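Local coordinates for protein sulfate transporter 4.1, chloroplastic (Arabidopsis thaliana, PDB 7LHV) that cotransports sulfate with protons across the membrane as an SLC26/SulP symporter and may help regulate sulfate assimilation, at residues S160-G165 with A234-K238; L229-I233 with S245-A250; M576-I582 with V613-I617; Q603-P609 with W630-V635. The contacts are given in a common frame with arbitrary orientation. Numbering follows the deposited sequence.

Interaction 1 (S160-G165 with A234-K238); sequences SNALGG and ARSSK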
loop_
_atom_site.group_PDB
_atom_site.type_symbol
_atom_site.label_atom_id
_atom_site.label_comp_id
_atom_site.label_asym_id
_atom_site.label_seq_id
_atom_site.Cartn_x
_atom_site.Cartn_y
_atom_site.Cartn_z
ATOM N N SER A 160 -17.497 11.433 17.950
ATOM C CA SER A 160 -18.941 11.236 17.969
ATOM C C SER A 160 -19.337 10.012 17.160
ATOM O O SER A 160 -20.208 9.241 17.576
ATOM C CB SER A 160 -19.645 12.479 17.429
ATOM O OG SER A 160 -21.023 12.229 17.229
ATOM N N ASN A 161 -18.705 9.818 16.003
ATOM C CA ASN A 161 -19.006 8.664 15.165
ATOM C C ASN A 161 -18.743 7.364 15.917
ATOM O O ASN A 161 -19.604 6.478 15.974
ATOM C CB ASN A 161 -18.178 8.731 13.884
ATOM C CG ASN A 161 -18.642 7.752 12.838
ATOM O OD1 ASN A 161 -17.859 6.955 12.324
ATOM N ND2 ASN A 161 -19.925 7.805 12.511
ATOM N N ALA A 162 -17.565 7.254 16.535
ATOM C CA ALA A 162 -17.225 6.035 17.264
ATOM C C ALA A 162 -18.159 5.813 18.451
ATOM O O ALA A 162 -18.673 4.704 18.654
ATOM C CB ALA A 162 -15.768 6.092 17.727
ATOM N N LEU A 163 -18.403 6.861 19.242
ATOM C CA LEU A 163 -19.239 6.699 20.426
ATOM C C LEU A 163 -20.657 6.296 20.049
ATOM O O LEU A 163 -21.234 5.391 20.660
ATOM C CB LEU A 163 -19.261 7.982 21.253
ATOM C CG LEU A 163 -17.932 8.494 21.807
ATOM C CD1 LEU A 163 -18.176 9.410 22.996
ATOM C CD2 LEU A 163 -16.999 7.353 22.161
ATOM N N GLY A 164 -21.236 6.954 19.043
ATOM C CA GLY A 164 -22.565 6.580 18.596
ATOM C C GLY A 164 -22.616 5.182 18.024
ATOM O O GLY A 164 -23.624 4.484 18.172
ATOM N N GLY A 165 -21.542 4.750 17.360
ATOM C CA GLY A 165 -21.469 3.365 16.936
ATOM C C GLY A 165 -21.378 2.385 18.084
ATOM O O GLY A 165 -21.739 1.216 17.916
ATOM N N ALA A 234 -32.558 12.096 13.118
ATOM C CA ALA A 234 -31.866 10.815 13.146
ATOM C C ALA A 234 -30.362 11.030 13.111
ATOM O O ALA A 234 -29.847 11.807 12.303
ATOM C CB ALA A 234 -32.303 9.937 11.974
ATOM N N ARG A 235 -29.660 10.330 13.994
ATOM C CA ARG A 235 -28.216 10.467 14.135
ATOM C C ARG A 235 -27.532 9.524 13.154
ATOM O O ARG A 235 -27.644 8.301 13.275
ATOM C CB ARG A 235 -27.808 10.181 15.579
ATOM C CG ARG A 235 -26.352 10.429 15.880
ATOM C CD ARG A 235 -25.555 9.164 15.665
ATOM N NE ARG A 235 -24.170 9.311 16.082
ATOM C CZ ARG A 235 -23.226 8.414 15.845
ATOM N NH1 ARG A 235 -23.494 7.272 15.233
ATOM N NH2 ARG A 235 -21.980 8.672 16.227
ATOM N N SER A 236 -26.821 10.093 12.183
ATOM C CA SER A 236 -26.077 9.296 11.220
ATOM C C SER A 236 -24.995 10.160 10.591
ATOM O O SER A 236 -25.031 11.389 10.673
ATOM C CB SER A 236 -26.994 8.709 10.142
ATOM O OG SER A 236 -27.792 7.663 10.673
ATOM N N SER A 237 -24.030 9.492 9.967
ATOM C CA SER A 237 -22.933 10.147 9.272
ATOM C C SER A 237 -23.148 10.208 7.766
ATOM O O SER A 237 -22.220 10.559 7.031
ATOM C CB SER A 237 -21.614 9.437 9.582
ATOM O OG SER A 237 -20.554 9.985 8.826
ATOM N N LYS A 238 -24.339 9.866 7.289
ATOM C CA LYS A 238 -24.668 9.892 5.874
ATOM C C LYS A 238 -25.731 10.949 5.609
ATOM O O LYS A 238 -26.596 11.206 6.450
ATOM C CB LYS A 238 -25.160 8.525 5.398
ATOM C CG LYS A 238 -24.288 7.365 5.839
ATOM C CD LYS A 238 -24.931 6.038 5.484
ATOM C CE LYS A 238 -24.068 4.873 5.933
ATOM N NZ LYS A 238 -24.004 4.787 7.417
#

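Interaction 2 (L229-I233 with S245-A250); sequences LGYSI and SIIAGA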
loop_
_atom_site.group_PDB
_atom_site.type_symbol
_atom_site.label_atom_id
_atom_site.label_comp_id
_atom_site.label_asym_id
_atom_site.label_seq_id
_atom_site.Cartn_x
_atom_site.Cartn_y
_atom_site.Cartn_z
ATOM N N LEU A 229 -33.355 23.703 13.803
ATOM C CA LEU A 229 -34.715 23.243 13.542
ATOM C C LEU A 229 -35.535 23.182 14.821
ATOM O O LEU A 229 -36.713 23.559 14.834
ATOM C CB LEU A 229 -34.683 21.874 12.862
ATOM C CG LEU A 229 -34.032 21.819 11.483
ATOM C CD1 LEU A 229 -34.001 20.389 10.979
ATOM C CD2 LEU A 229 -34.771 22.717 10.512
ATOM N N GLY A 230 -34.934 22.713 15.910
ATOM C CA GLY A 230 -35.606 22.623 17.187
ATOM C C GLY A 230 -36.103 21.247 17.565
ATOM O O GLY A 230 -36.590 21.075 18.689
ATOM N N TYR A 231 -35.999 20.262 16.675
ATOM C CA TYR A 231 -36.413 18.901 16.975
ATOM C C TYR A 231 -35.270 17.941 16.679
ATOM O O TYR A 231 -34.451 18.180 15.788
ATOM C CB TYR A 231 -37.662 18.490 16.179
ATOM C CG TYR A 231 -37.546 18.674 14.682
ATOM C CD1 TYR A 231 -37.027 17.672 13.878
ATOM C CD2 TYR A 231 -37.978 19.842 14.073
ATOM C CE1 TYR A 231 -36.928 17.833 12.512
ATOM C CE2 TYR A 231 -37.884 20.010 12.708
ATOM C CZ TYR A 231 -37.359 19.004 11.933
ATOM O OH TYR A 231 -37.263 19.171 10.571
ATOM N N SER A 232 -35.222 16.853 17.444
ATOM C CA SER A 232 -34.172 15.862 17.271
ATOM C C SER A 232 -34.317 15.157 15.929
ATOM O O SER A 232 -35.422 14.815 15.503
ATOM C CB SER A 232 -34.212 14.841 18.407
ATOM O OG SER A 232 -33.062 14.013 18.386
ATOM N N ILE A 233 -33.189 14.941 15.263
ATOM C CA ILE A 233 -33.161 14.279 13.970
ATOM C C ILE A 233 -32.404 12.965 14.115
ATOM O O ILE A 233 -31.706 12.729 15.101
ATOM C CB ILE A 233 -32.532 15.164 12.880
ATOM C CG1 ILE A 233 -31.030 15.313 13.123
ATOM C CG2 ILE A 233 -33.206 16.525 12.847
ATOM C CD1 ILE A 233 -30.306 16.048 12.026
ATOM N N SER A 245 -34.701 12.256 7.822
ATOM C CA SER A 245 -35.187 12.560 9.162
ATOM C C SER A 245 -35.650 14.004 9.274
ATOM O O SER A 245 -36.659 14.289 9.930
ATOM C CB SER A 245 -34.100 12.274 10.188
ATOM O OG SER A 245 -32.941 13.038 9.914
ATOM N N ILE A 246 -34.917 14.933 8.656
ATOM C CA ILE A 246 -35.318 16.336 8.698
ATOM C C ILE A 246 -36.676 16.517 8.031
ATOM O O ILE A 246 -37.562 17.202 8.560
ATOM C CB ILE A 246 -34.240 17.219 8.046
ATOM C CG1 ILE A 246 -33.009 17.306 8.949
ATOM C CG2 ILE A 246 -34.787 18.604 7.752
ATOM C CD1 ILE A 246 -31.782 17.840 8.254
ATOM N N ILE A 247 -36.866 15.890 6.867
ATOM C CA ILE A 247 -38.149 15.975 6.175
ATOM C C ILE A 247 -39.253 15.349 7.019
ATOM O O ILE A 247 -40.366 15.883 7.109
ATOM C CB ILE A 247 -38.050 15.317 4.788
ATOM C CG1 ILE A 247 -37.099 16.110 3.895
ATOM C CG2 ILE A 247 -39.422 15.222 4.142
ATOM C CD1 ILE A 247 -36.663 15.364 2.660
ATOM N N ALA A 248 -38.966 14.207 7.651
ATOM C CA ALA A 248 -39.970 13.540 8.472
ATOM C C ALA A 248 -40.391 14.408 9.651
ATOM O O ALA A 248 -41.583 14.501 9.968
ATOM C CB ALA A 248 -39.434 12.197 8.964
ATOM N N GLY A 249 -39.433 15.049 10.308
ATOM C CA GLY A 249 -39.722 15.861 11.469
ATOM C C GLY A 249 -40.110 17.293 11.197
ATOM O O GLY A 249 -40.418 18.020 12.147
ATOM N N ALA A 250 -40.109 17.726 9.932
ATOM C CA ALA A 250 -40.469 19.103 9.599
ATOM C C ALA A 250 -41.782 19.562 10.224
ATOM O O ALA A 250 -42.016 20.770 10.325
ATOM C CB ALA A 250 -40.546 19.267 8.079
#

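Interaction 3 (M576-I582 with V613-I617); sequences MSPVTHI and VHLTI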
loop_
_atom_site.group_PDB
_atom_site.type_symbol
_atom_site.label_atom_id
_atom_site.label_comp_id
_atom_site.label_asym_id
_atom_site.label_seq_id
_atom_site.Cartn_x
_atom_site.Cartn_y
_atom_site.Cartn_z
ATOM N N MET A 576 23.083 1.937 -16.388
ATOM C CA MET A 576 22.656 1.849 -15.001
ATOM C C MET A 576 23.177 3.014 -14.170
ATOM O O MET A 576 23.240 2.919 -12.942
ATOM C CB MET A 576 23.080 0.507 -14.403
ATOM C CG MET A 576 22.355 -0.663 -15.049
ATOM S SD MET A 576 22.846 -2.291 -14.468
ATOM C CE MET A 576 22.154 -2.267 -12.822
ATOM N N SER A 577 23.569 4.107 -14.826
ATOM C CA SER A 577 23.972 5.302 -14.090
ATOM C C SER A 577 22.856 5.900 -13.238
ATOM O O SER A 577 23.139 6.264 -12.083
ATOM C CB SER A 577 24.565 6.338 -15.057
ATOM O OG SER A 577 23.698 6.642 -16.132
ATOM N N PRO A 578 21.606 6.037 -13.700
ATOM C CA PRO A 578 20.559 6.538 -12.802
ATOM C C PRO A 578 20.041 5.501 -11.825
ATOM O O PRO A 578 19.284 5.862 -10.916
ATOM C CB PRO A 578 19.456 6.974 -13.768
ATOM C CG PRO A 578 19.595 6.061 -14.891
ATOM C CD PRO A 578 21.062 5.796 -15.049
ATOM N N VAL A 579 20.417 4.232 -11.980
ATOM C CA VAL A 579 19.985 3.176 -11.069
ATOM C C VAL A 579 20.770 3.351 -9.774
ATOM O O VAL A 579 21.948 3.001 -9.695
ATOM C CB VAL A 579 20.186 1.785 -11.671
ATOM C CG1 VAL A 579 19.655 0.730 -10.728
ATOM C CG2 VAL A 579 19.496 1.686 -13.014
ATOM N N THR A 580 20.115 3.903 -8.752
ATOM C CA THR A 580 20.805 4.178 -7.497
ATOM C C THR A 580 21.217 2.891 -6.794
ATOM O O THR A 580 22.337 2.787 -6.283
ATOM C CB THR A 580 19.918 5.026 -6.591
ATOM O OG1 THR A 580 19.615 6.264 -7.243
ATOM C CG2 THR A 580 20.627 5.321 -5.282
ATOM N N HIS A 581 20.331 1.896 -6.766
ATOM C CA HIS A 581 20.610 0.650 -6.068
ATOM C C HIS A 581 19.783 -0.462 -6.694
ATOM O O HIS A 581 18.777 -0.210 -7.359
ATOM C CB HIS A 581 20.305 0.769 -4.574
ATOM C CG HIS A 581 18.971 1.381 -4.279
ATOM N ND1 HIS A 581 17.790 0.677 -4.390
ATOM C CD2 HIS A 581 18.628 2.626 -3.877
ATOM C CE1 HIS A 581 16.779 1.464 -4.072
ATOM N NE2 HIS A 581 17.260 2.653 -3.756
ATOM N N ILE A 582 20.223 -1.699 -6.470
ATOM C CA ILE A 582 19.505 -2.883 -6.924
ATOM C C ILE A 582 19.475 -3.906 -5.799
ATOM O O ILE A 582 20.409 -4.007 -4.998
ATOM C CB ILE A 582 20.128 -3.497 -8.197
ATOM C CG1 ILE A 582 21.602 -3.826 -7.982
ATOM C CG2 ILE A 582 19.954 -2.576 -9.383
ATOM C CD1 ILE A 582 22.245 -4.477 -9.180
ATOM N N VAL A 613 25.728 -0.721 -6.879
ATOM C CA VAL A 613 25.184 -1.625 -7.885
ATOM C C VAL A 613 26.245 -2.615 -8.346
ATOM O O VAL A 613 25.979 -3.815 -8.478
ATOM C CB VAL A 613 24.608 -0.820 -9.063
ATOM C CG1 VAL A 613 24.471 -1.698 -10.279
ATOM C CG2 VAL A 613 23.268 -0.226 -8.684
ATOM N N HIS A 614 27.462 -2.131 -8.599
ATOM C CA HIS A 614 28.537 -3.024 -9.017
ATOM C C HIS A 614 28.870 -4.033 -7.927
ATOM O O HIS A 614 29.126 -5.207 -8.217
ATOM C CB HIS A 614 29.778 -2.219 -9.396
ATOM C CG HIS A 614 30.822 -3.021 -10.107
ATOM N ND1 HIS A 614 32.024 -3.359 -9.524
ATOM C CD2 HIS A 614 30.843 -3.555 -11.350
ATOM C CE1 HIS A 614 32.742 -4.064 -10.378
ATOM N NE2 HIS A 614 32.049 -4.196 -11.495
ATOM N N LEU A 615 28.880 -3.594 -6.667
ATOM C CA LEU A 615 29.155 -4.516 -5.571
ATOM C C LEU A 615 28.086 -5.597 -5.480
ATOM O O LEU A 615 28.403 -6.780 -5.306
ATOM C CB LEU A 615 29.254 -3.745 -4.255
ATOM C CG LEU A 615 29.480 -4.546 -2.972
ATOM C CD1 LEU A 615 30.561 -5.599 -3.166
ATOM C CD2 LEU A 615 29.834 -3.613 -1.826
ATOM N N THR A 616 26.812 -5.212 -5.603
ATOM C CA THR A 616 25.736 -6.199 -5.561
ATOM C C THR A 616 25.830 -7.170 -6.731
ATOM O O THR A 616 25.631 -8.379 -6.565
ATOM C CB THR A 616 24.379 -5.497 -5.551
ATOM O OG1 THR A 616 24.248 -4.731 -4.348
ATOM C CG2 THR A 616 23.249 -6.511 -5.618
ATOM N N ILE A 617 26.143 -6.659 -7.924
ATOM C CA ILE A 617 26.277 -7.522 -9.094
ATOM C C ILE A 617 27.414 -8.515 -8.897
ATOM O O ILE A 617 27.274 -9.707 -9.197
ATOM C CB ILE A 617 26.481 -6.671 -10.363
ATOM C CG1 ILE A 617 25.167 -6.018 -10.790
ATOM C CG2 ILE A 617 27.029 -7.515 -11.494
ATOM C CD1 ILE A 617 25.321 -5.061 -11.947
#

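Interaction 4 (Q603-P609 with W630-V635); sequences QLAISNP and WFFVRV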
loop_
_atom_site.group_PDB
_atom_site.type_symbol
_atom_site.label_atom_id
_atom_site.label_comp_id
_atom_site.label_asym_id
_atom_site.label_seq_id
_atom_site.Cartn_x
_atom_site.Cartn_y
_atom_site.Cartn_z
ATOM N N GLN A 603 23.615 -10.316 -26.980
ATOM C CA GLN A 603 24.639 -10.029 -25.985
ATOM C C GLN A 603 24.132 -8.981 -25.004
ATOM O O GLN A 603 23.581 -7.954 -25.412
ATOM C CB GLN A 603 25.917 -9.535 -26.659
ATOM C CG GLN A 603 27.061 -9.280 -25.703
ATOM C CD GLN A 603 27.318 -10.452 -24.786
ATOM O OE1 GLN A 603 27.667 -11.542 -25.232
ATOM N NE2 GLN A 603 27.133 -10.236 -23.492
ATOM N N LEU A 604 24.326 -9.238 -23.715
ATOM C CA LEU A 604 23.955 -8.299 -22.666
ATOM C C LEU A 604 25.204 -7.614 -22.135
ATOM O O LEU A 604 26.203 -8.277 -21.837
ATOM C CB LEU A 604 23.228 -9.006 -21.524
ATOM C CG LEU A 604 22.635 -8.051 -20.492
ATOM C CD1 LEU A 604 21.329 -7.513 -21.019
ATOM C CD2 LEU A 604 22.446 -8.719 -19.143
ATOM N N ALA A 605 25.143 -6.292 -22.009
ATOM C CA ALA A 605 26.251 -5.502 -21.498
ATOM C C ALA A 605 25.744 -4.535 -20.440
ATOM O O ALA A 605 24.589 -4.105 -20.472
ATOM C CB ALA A 605 26.954 -4.729 -22.620
ATOM N N ILE A 606 26.617 -4.208 -19.493
ATOM C CA ILE A 606 26.336 -3.228 -18.450
ATOM C C ILE A 606 27.290 -2.059 -18.637
ATOM O O ILE A 606 28.508 -2.252 -18.725
ATOM C CB ILE A 606 26.469 -3.837 -17.046
ATOM C CG1 ILE A 606 25.659 -5.128 -16.953
ATOM C CG2 ILE A 606 26.016 -2.846 -15.996
ATOM C CD1 ILE A 606 24.169 -4.921 -17.062
ATOM N N SER A 607 26.739 -0.848 -18.702
ATOM C CA SER A 607 27.495 0.324 -19.129
ATOM C C SER A 607 28.057 1.129 -17.961
ATOM O O SER A 607 29.274 1.302 -17.859
ATOM C CB SER A 607 26.614 1.214 -20.008
ATOM O OG SER A 607 27.311 2.380 -20.412
ATOM N N ASN A 608 27.196 1.639 -17.083
ATOM C CA ASN A 608 27.610 2.542 -16.008
ATOM C C ASN A 608 27.112 2.003 -14.676
ATOM O O ASN A 608 26.144 2.522 -14.106
ATOM C CB ASN A 608 27.078 3.958 -16.234
ATOM C CG ASN A 608 27.761 4.663 -17.385
ATOM O OD1 ASN A 608 28.592 4.083 -18.078
ATOM N ND2 ASN A 608 27.411 5.926 -17.596
ATOM N N PRO A 609 27.756 0.968 -14.139
ATOM C CA PRO A 609 27.313 0.427 -12.851
ATOM C C PRO A 609 27.690 1.365 -11.715
ATOM O O PRO A 609 28.824 1.836 -11.628
ATOM C CB PRO A 609 28.055 -0.911 -12.747
ATOM C CG PRO A 609 28.661 -1.146 -14.103
ATOM C CD PRO A 609 28.887 0.206 -14.684
ATOM N N TRP A 630 32.333 -7.547 -20.496
ATOM C CA TRP A 630 31.124 -6.840 -20.894
ATOM C C TRP A 630 30.702 -5.775 -19.893
ATOM O O TRP A 630 29.595 -5.241 -20.002
ATOM C CB TRP A 630 29.982 -7.832 -21.119
ATOM C CG TRP A 630 30.230 -8.745 -22.272
ATOM C CD1 TRP A 630 30.418 -10.093 -22.223
ATOM C CD2 TRP A 630 30.333 -8.374 -23.650
ATOM N NE1 TRP A 630 30.626 -10.587 -23.487
ATOM C CE2 TRP A 630 30.579 -9.551 -24.381
ATOM C CE3 TRP A 630 30.240 -7.161 -24.338
ATOM C CZ2 TRP A 630 30.731 -9.552 -25.764
ATOM C CZ3 TRP A 630 30.390 -7.164 -25.709
ATOM C CH2 TRP A 630 30.633 -8.350 -26.408
ATOM N N PHE A 631 31.550 -5.457 -18.921
ATOM C CA PHE A 631 31.286 -4.396 -17.962
ATOM C C PHE A 631 32.200 -3.217 -18.260
ATOM O O PHE A 631 33.417 -3.385 -18.381
ATOM C CB PHE A 631 31.497 -4.889 -16.531
ATOM C CG PHE A 631 30.311 -5.598 -15.964
ATOM C CD1 PHE A 631 30.076 -6.924 -16.269
ATOM C CD2 PHE A 631 29.427 -4.942 -15.127
ATOM C CE1 PHE A 631 28.984 -7.580 -15.751
ATOM C CE2 PHE A 631 28.334 -5.597 -14.604
ATOM C CZ PHE A 631 28.111 -6.919 -14.920
ATOM N N PHE A 632 31.612 -2.028 -18.370
ATOM C CA PHE A 632 32.369 -0.837 -18.732
ATOM C C PHE A 632 32.117 0.301 -17.754
ATOM O O PHE A 632 31.482 0.107 -16.713
ATOM C CB PHE A 632 32.017 -0.390 -20.153
ATOM C CG PHE A 632 31.977 -1.511 -21.149
ATOM C CD1 PHE A 632 33.123 -1.893 -21.823
ATOM C CD2 PHE A 632 30.798 -2.184 -21.408
ATOM C CE1 PHE A 632 33.092 -2.921 -22.740
ATOM C CE2 PHE A 632 30.761 -3.214 -22.324
ATOM C CZ PHE A 632 31.912 -3.583 -22.990
ATOM N N VAL A 633 32.626 1.486 -18.078
ATOM C CA VAL A 633 32.377 2.685 -17.285
ATOM C C VAL A 633 31.682 3.778 -18.079
ATOM O O VAL A 633 31.250 4.774 -17.481
ATOM C CB VAL A 633 33.681 3.232 -16.667
ATOM C CG1 VAL A 633 34.294 2.209 -15.726
ATOM C CG2 VAL A 633 34.664 3.619 -17.759
ATOM N N ARG A 634 31.568 3.636 -19.398
ATOM C CA ARG A 634 30.923 4.623 -20.250
ATOM C C ARG A 634 30.135 3.896 -21.330
ATOM O O ARG A 634 30.295 2.692 -21.536
ATOM C CB ARG A 634 31.950 5.574 -20.885
ATOM C CG ARG A 634 32.694 6.435 -19.878
ATOM C CD ARG A 634 33.813 7.234 -20.525
ATOM N NE ARG A 634 33.310 8.280 -21.406
ATOM C CZ ARG A 634 33.500 8.307 -22.718
ATOM N NH1 ARG A 634 34.170 7.351 -23.338
ATOM N NH2 ARG A 634 33.011 9.323 -23.423
ATOM N N VAL A 635 29.260 4.637 -22.008
ATOM C CA VAL A 635 28.538 4.051 -23.134
ATOM C C VAL A 635 29.383 4.090 -24.402
ATOM O O VAL A 635 29.220 3.239 -25.287
ATOM C CB VAL A 635 27.191 4.763 -23.341
ATOM C CG1 VAL A 635 27.402 6.208 -23.742
ATOM C CG2 VAL A 635 26.361 4.040 -24.390
#

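Interaction 1 (S160-G165 with A234-K238)
Ala234 leads in from the preceding loop, and at Arg235 the segment 234-238 reaches across to helix 153-166. Arg235, which contributes about half of the 205 Å² buried here, lays its guanidinium against the turn formed by Ser160, Asn161 and Gly164. Arg235 NH2 gives a weak hydrogen bond to Asn161 O (3.2 Å), and Gly164 CA lies over one face of the group, 3.2 Å from Arg235 NH2. A CB on Gly164 would collide with Arg235 CZ. The position of Arg235 NH2 is less certain, because it is modelled too close to Ser160 O. The contact brings together a predicted transmembrane helix of the sulfate permease domain and the linker between helices 206-229 and 239-249. Ser236 turns its CB away from helix 153-166, and its OG donates to Arg235 O (2.7 Å). Ser237 then comes back against helix 153-166, its CB 3.8 Å from Asn161 ND2, next to helix 477-496, whose Glu478 touches Asn161. Lys238 occupies the N-cap position of helix 239-249.

Interaction 2 (L229-I233 with S245-A250)
Tyr231 dominates this contact between the end of helix 206-229 with its following loop and helix 239-249. Its CB points at the helix, and the ring spans the gap so that Tyr231 OH donates a hydrogen bond to Ile246 O at 2.8 Å, with that carbonyl oxygen near the ring plane. Gly249 O lies instead over a face of the ring, 3.2 Å from Tyr231 CZ. A CB on Gly249 would run into Tyr231 CE1, so the close approach of ring and backbone depends on the missing side chain. Ile246 is the main apolar partner. Its CG2 packs on Leu229 CD1 at 3.8 Å and its CG1 on Ile233 CG2 at 4.0 Å, while Ile225 of helix 206-229 also touches it. Ile233, the third large contributor, sets its CB 3.7 Å from Ser245 OG, a hydroxyl already hydrogen-bonded to Ile242 O and Pro241 O. Together these residues pack the loop after helix 206-229 against helix 239-249, in a helix-loop-helix arrangement of the permease domain, in which Gly230, with positive phi, lets the chain leave helix 206-229. Towards the end of helix 239-249, Ala250 N bonds only weakly to Ile247 O (3.4 Å) and is poorly angled towards Tyr231 OH. The tyrosine hydroxyl therefore satisfies a backbone acceptor in the last turn, and one polar bond is combined with a small apolar cluster around Ile246.

Interaction 3 (M576-I582 with V613-I617)
In the STAS domain, the loop 576-582 that connects strand 569-575 to helix 584-599 forms a hollow into which helix 611-620 inserts Val613. The walls of this hollow are Met576, Val579, the backbone around Thr580 and His581, and Ile582. Val613 CG2 sits against Val579 and the backbone at His581, 3.6 Å from Val579 O, 3.8 Å from His581 CA and 4.3 Å from Val579 CG1. Val613 CG1 lies against Ile582 and Met576, 3.7 Å from Ile582 CD1. Ile582 is a bump in its turn: it projects toward the helix and occupies the groove between Val613, Thr616 and Ile617, with its CG1 3.9 Å from Thr616 CG2 and its CD1 3.7 Å from Ile617 CG1. No hydrogen bond crosses the interface, so shape and apolar contact hold it together. The backbone of the loop is tied down from outside the two segments, by Asn610, which bonds Thr580 O, and by Ile537, which pairs with His581. The contact also borders the dimer interface, where Thr580, His581 and Thr616 pack on His500, Glu495 and Val457, respectively, of the second subunit. The tip of Met576 fits between the helix residues, its CE 3.5 Å from Val613 CG1 and 4.3 Å from Ile617 CD1.

Interaction 4 (Q603-P609 with W630-V635)
Two backbone hydrogen bonds join these segments: Ile606 N donates to Trp630 O at 3.2 Å, and Phe632 N donates to Ile606 O at 3.1 Å. Both involve Ile606 and flank Phe631, the pattern of a single parallel beta bridge, and Phe631 CA adds a CA-H...O contact to Ile606 O at 3.6 Å. The neighbouring Ser607 OG hydrogen-bonds to Glu575 OE2. Strand 603-606 is an edge strand of the STAS sheet, hydrogen-bonded on its other side to strand 569-575. Segment 630-635 runs along the edge not paired with strand 569-575, returning after helices 611-620 and 622-626, so that the path resembles a beta-alpha-beta crossover whose second strand is reduced to one bridge. Packing follows on both faces. On one, Phe631 meets Ile606, with Ile606 CB 3.5 Å from Phe631 CE2, and Pro609 CG abuts the ring edge, 4.0 Å from Phe631 CD2; Val623 and Val626 of helix 622-626 also touch this ring. On the other, Ala605 CB lies at the edge of the Phe632 ring, 4.1 Å from Phe632 CE2, and helix 635-643 packs against that phenylalanine. At the start of the strand, Gln603 lies flat over the indole of Trp630: Gln603 CG stands 3.6 Å from the six-membered ring centroid in a CH-pi contact. The amide is held in place by Gln603 NE2 bonding to Leu604 O (2.7 Å) and by Lys598 at Gln603 OE1.

The four contacts fall into two pairs, one in each domain. Interactions 1 and 2 lie in the permease domain with centres 16 Å apart. They share the linker between helices 206-229 and 239-249, their segments alternate along the chain, and Ala234 N comes within 3.3 Å of Ser245 CB. Interactions 3 and 4, later in the sequence, belong to the STAS domain, with centres 12 Å apart. Their segments also alternate, and strand 603-606 is followed in the chain by helix 611-620; Met576 SD touches Ile606 CG2 at 3.6 Å. The pairs are on opposite sides of the chain's centre, their centres 53 to 75 Å apart, so each pair joins parts of a single domain and neither bridges the two.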